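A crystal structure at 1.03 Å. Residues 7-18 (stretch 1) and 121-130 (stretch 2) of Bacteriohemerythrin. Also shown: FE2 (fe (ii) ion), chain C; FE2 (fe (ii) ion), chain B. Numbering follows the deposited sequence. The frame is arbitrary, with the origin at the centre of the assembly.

Stretch 1 7-18: AAEFGTNVGFAD
Stretch 2 (121-130) DKLYGPCLSA

The one direct hydrogen bond that can be assigned across this contact, which buries 499 Å² in total, is weak: K122 NZ to A8 O, 3.2 Å. Water does more. Water 1 accepts from K122 NZ at 2.7 Å and lies 2.8 Å from both A7 O and G11 O; water 2 donates to T12 O at 2.8 Å and K122 O at 2.7 Å.

Stretch 1 is helical over 7-10, breaks at G11 (phi/psi -64/132), turns through N13 (67/21) and re-enters helix at G15 after N-cap V14 (-123/110). G11 N donates to A7 O, 2.8 Å. In stretch 2, 125-129 is helical. CA atoms set the register: T12 to K122 4.7 Å, V14 to S129 5.5 Å. Both pairs ascend together and the CA vectors T12 to V14 and K122 to S129 roughly agree, so the stretches run in the same sense.

K122 (chi1 m, then t, t, t) is extended, so its amine reaches carbonyls ending the first helix; its CE lies 3.2 Å from E9 O.

The turn is braced internally. T12 (chi1 p) donates from N and OG1 to D18 OD1 at 3.0 and 2.9 Å; V14 N donates to T12 OG1 at 3.0 Å. T12 O sits 3.4 Å from G125 CA, an approach requiring glycine: an ideal CB would lie 2.5 Å from T12 O.

V14 (chi1 t) points toward stretch 2. Its CG2 meets the Y124 ring edge at CE1 and packs on L128 CB, both at 3.8 Å. Y124 (chi1 p, chi2 51°) brings OH to 3.2 Å from A17 CB. F16 (chi1 p) adds a looser contact, CZ to L128 CD2, 4.5 Å.

S129 OG (chi1 p) donates to G125 O at 2.7 Å.

D121 (chi1 m) bridges the irons: OD2 lies 2.1 Å from FE of chain C, OD1 2.1 Å from FE of chain B.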

# COMPACT_ATOMS: atom_id res chain seq x y z
N ALA A 7 -13.05 5.27 8.96
CA ALA A 7 -12.58 6.64 9.03
C ALA A 7 -11.84 6.89 10.33
O ALA A 7 -10.85 7.62 10.36
CB ALA A 7 -13.73 7.60 8.84
N ALA A 8 -12.37 6.38 11.46
CA ALA A 8 -11.70 6.59 12.72
C ALA A 8 -10.25 6.13 12.70
O ALA A 8 -9.31 6.74 13.23
CB ALA A 8 -12.41 5.89 13.89
N GLU A 9 -10.03 4.93 12.11
CA GLU A 9 -8.65 4.41 12.10
C GLU A 9 -7.77 5.12 11.06
O GLU A 9 -6.62 5.36 11.32
CB GLU A 9 -8.68 2.92 11.79
CG GLU A 9 -9.24 1.98 12.84
CD GLU A 9 -9.69 0.51 12.11
OE1 GLU A 9 -10.74 0.36 11.52
OE2 GLU A 9 -8.78 -0.23 12.23
N PHE A 10 -8.39 5.37 9.86
CA PHE A 10 -7.56 5.61 8.70
C PHE A 10 -7.91 6.85 7.96
O PHE A 10 -7.18 7.22 6.99
CB PHE A 10 -7.61 4.43 7.73
CG PHE A 10 -7.15 3.13 8.35
CD1 PHE A 10 -5.91 3.04 8.93
CD2 PHE A 10 -7.97 2.03 8.36
CE1 PHE A 10 -5.52 1.88 9.54
CE2 PHE A 10 -7.60 0.87 9.04
CZ PHE A 10 -6.35 0.81 9.61
N GLY A 11 -8.97 7.57 8.30
CA GLY A 11 -9.33 8.74 7.52
C GLY A 11 -8.31 9.82 7.56
O GLY A 11 -7.88 10.20 8.63
N THR A 12 -7.95 10.36 6.41
CA THR A 12 -6.95 11.39 6.24
C THR A 12 -7.51 12.75 6.06
O THR A 12 -6.74 13.73 6.07
CB THR A 12 -6.02 11.10 5.07
OG1 THR A 12 -6.77 11.20 3.86
CG2 THR A 12 -5.29 9.78 5.20
N ASN A 13 -8.71 12.90 5.83
CA ASN A 13 -9.45 14.08 5.41
C ASN A 13 -9.06 14.52 4.02
O ASN A 13 -9.40 15.69 3.64
CB ASN A 13 -9.25 15.22 6.41
CG ASN A 13 -10.21 16.37 6.19
OD1 ASN A 13 -11.34 16.17 5.74
ND2 ASN A 13 -9.78 17.58 6.50
N VAL A 14 -8.46 13.60 3.19
CA VAL A 14 -8.03 13.88 1.82
C VAL A 14 -8.75 12.87 0.96
O VAL A 14 -8.49 11.62 1.04
CB VAL A 14 -6.53 13.78 1.65
CG1 VAL A 14 -6.14 14.07 0.22
CG2 VAL A 14 -5.84 14.76 2.61
N GLY A 15 -9.72 13.31 0.15
CA GLY A 15 -10.62 12.33 -0.53
C GLY A 15 -9.88 11.38 -1.44
O GLY A 15 -10.17 10.16 -1.38
N PHE A 16 -8.96 11.83 -2.27
CA PHE A 16 -8.34 10.91 -3.21
C PHE A 16 -7.58 9.85 -2.44
O PHE A 16 -7.53 8.68 -2.91
CB PHE A 16 -7.48 11.57 -4.26
CG PHE A 16 -6.06 11.95 -3.78
CD1 PHE A 16 -5.79 13.23 -3.27
CD2 PHE A 16 -4.95 11.01 -3.80
CE1 PHE A 16 -4.53 13.54 -2.80
CE2 PHE A 16 -3.73 11.36 -3.33
CZ PHE A 16 -3.49 12.63 -2.89
N ALA A 17 -6.94 10.22 -1.36
CA ALA A 17 -6.13 9.32 -0.63
C ALA A 17 -6.95 8.30 0.07
O ALA A 17 -6.64 7.08 0.06
CB ALA A 17 -5.27 10.06 0.38
N ASP A 18 -8.04 8.69 0.69
CA ASP A 18 -8.94 7.73 1.30
C ASP A 18 -9.46 6.73 0.28
O ASP A 18 -9.54 5.52 0.57
CB ASP A 18 -10.12 8.42 1.95
CG ASP A 18 -9.73 9.24 3.21
OD1 ASP A 18 -8.71 9.07 3.82
OD2 ASP A 18 -10.64 10.08 3.55
N ASP A 121 0.46 9.11 6.78
CA ASP A 121 -0.48 9.77 5.89
C ASP A 121 -1.37 10.76 6.60
O ASP A 121 -1.65 11.84 6.05
CB ASP A 121 -1.35 8.76 5.11
CG ASP A 121 -0.61 7.99 4.05
OD1 ASP A 121 0.52 8.38 3.68
OD2 ASP A 121 -1.22 6.98 3.59
N LYS A 122 -1.90 10.46 7.77
CA LYS A 122 -2.79 11.40 8.40
C LYS A 122 -2.12 12.74 8.55
O LYS A 122 -2.83 13.81 8.63
CB LYS A 122 -3.32 10.91 9.75
CG LYS A 122 -4.44 9.89 9.61
CD LYS A 122 -4.97 9.53 11.04
CE LYS A 122 -6.00 8.44 10.96
NZ LYS A 122 -6.74 8.41 12.28
N LEU A 123 -0.83 12.79 8.74
CA LEU A 123 -0.13 14.06 8.99
C LEU A 123 -0.24 15.00 7.81
O LEU A 123 -0.08 16.26 8.02
CB LEU A 123 1.33 13.83 9.29
CG LEU A 123 1.56 12.99 10.55
CD1 LEU A 123 3.05 12.82 10.83
CD2 LEU A 123 0.88 13.52 11.77
N TYR A 124 -0.49 14.55 6.57
CA TYR A 124 -0.63 15.48 5.48
C TYR A 124 -2.02 16.07 5.34
O TYR A 124 -2.25 16.87 4.46
CB TYR A 124 -0.14 14.91 4.10
CG TYR A 124 -0.84 13.67 3.60
CD1 TYR A 124 -2.22 13.56 3.52
CD2 TYR A 124 -0.08 12.60 3.11
CE1 TYR A 124 -2.84 12.42 3.02
CE2 TYR A 124 -0.67 11.46 2.66
CZ TYR A 124 -2.03 11.33 2.61
OH TYR A 124 -2.69 10.20 2.21
N GLY A 125 -2.95 15.67 6.20
CA GLY A 125 -4.33 16.09 6.00
C GLY A 125 -4.49 17.60 5.99
O GLY A 125 -5.10 18.11 5.08
N PRO A 126 -3.96 18.32 7.01
CA PRO A 126 -4.21 19.81 6.99
C PRO A 126 -3.65 20.40 5.72
O PRO A 126 -4.30 21.34 5.14
CB PRO A 126 -3.49 20.25 8.26
CG PRO A 126 -3.67 19.10 9.14
CD PRO A 126 -3.45 17.87 8.27
N CYS A 127 -2.47 20.02 5.25
CA CYS A 127 -1.87 20.62 4.09
C CYS A 127 -2.63 20.26 2.82
O CYS A 127 -2.95 21.14 1.97
CB CYS A 127 -0.40 20.12 3.96
SG CYS A 127 0.49 20.79 2.54
N LEU A 128 -2.97 18.98 2.63
CA LEU A 128 -3.54 18.53 1.37
C LEU A 128 -5.02 18.76 1.30
O LEU A 128 -5.51 18.84 0.17
CB LEU A 128 -3.26 17.09 1.08
CG LEU A 128 -1.92 16.77 0.43
CD1 LEU A 128 -0.65 17.54 0.81
CD2 LEU A 128 -1.68 15.31 0.18
N SER A 129 -5.71 18.93 2.41
CA SER A 129 -7.17 19.27 2.40
C SER A 129 -7.40 20.81 2.28
O SER A 129 -8.53 21.21 1.94
CB SER A 129 -7.86 18.68 3.63
OG SER A 129 -7.47 19.46 4.74
N ALA A 130 -6.41 21.67 2.65
CA ALA A 130 -6.52 23.16 2.63
C ALA A 130 -7.12 23.69 1.32
O ALA A 130 -6.72 23.26 0.22
CB ALA A 130 -5.15 23.79 2.86
FE FE2 C . -1.21 6.25 1.61
FE FE2 B . 1.91 7.59 2.26
O HOH W 1 -8.93 9.44 11.14
O HOH W 2 -5.55 13.89 8.62
O HOH W 3 0.72 5.79 1.53
O HOH W 4 -0.89 3.80 2.08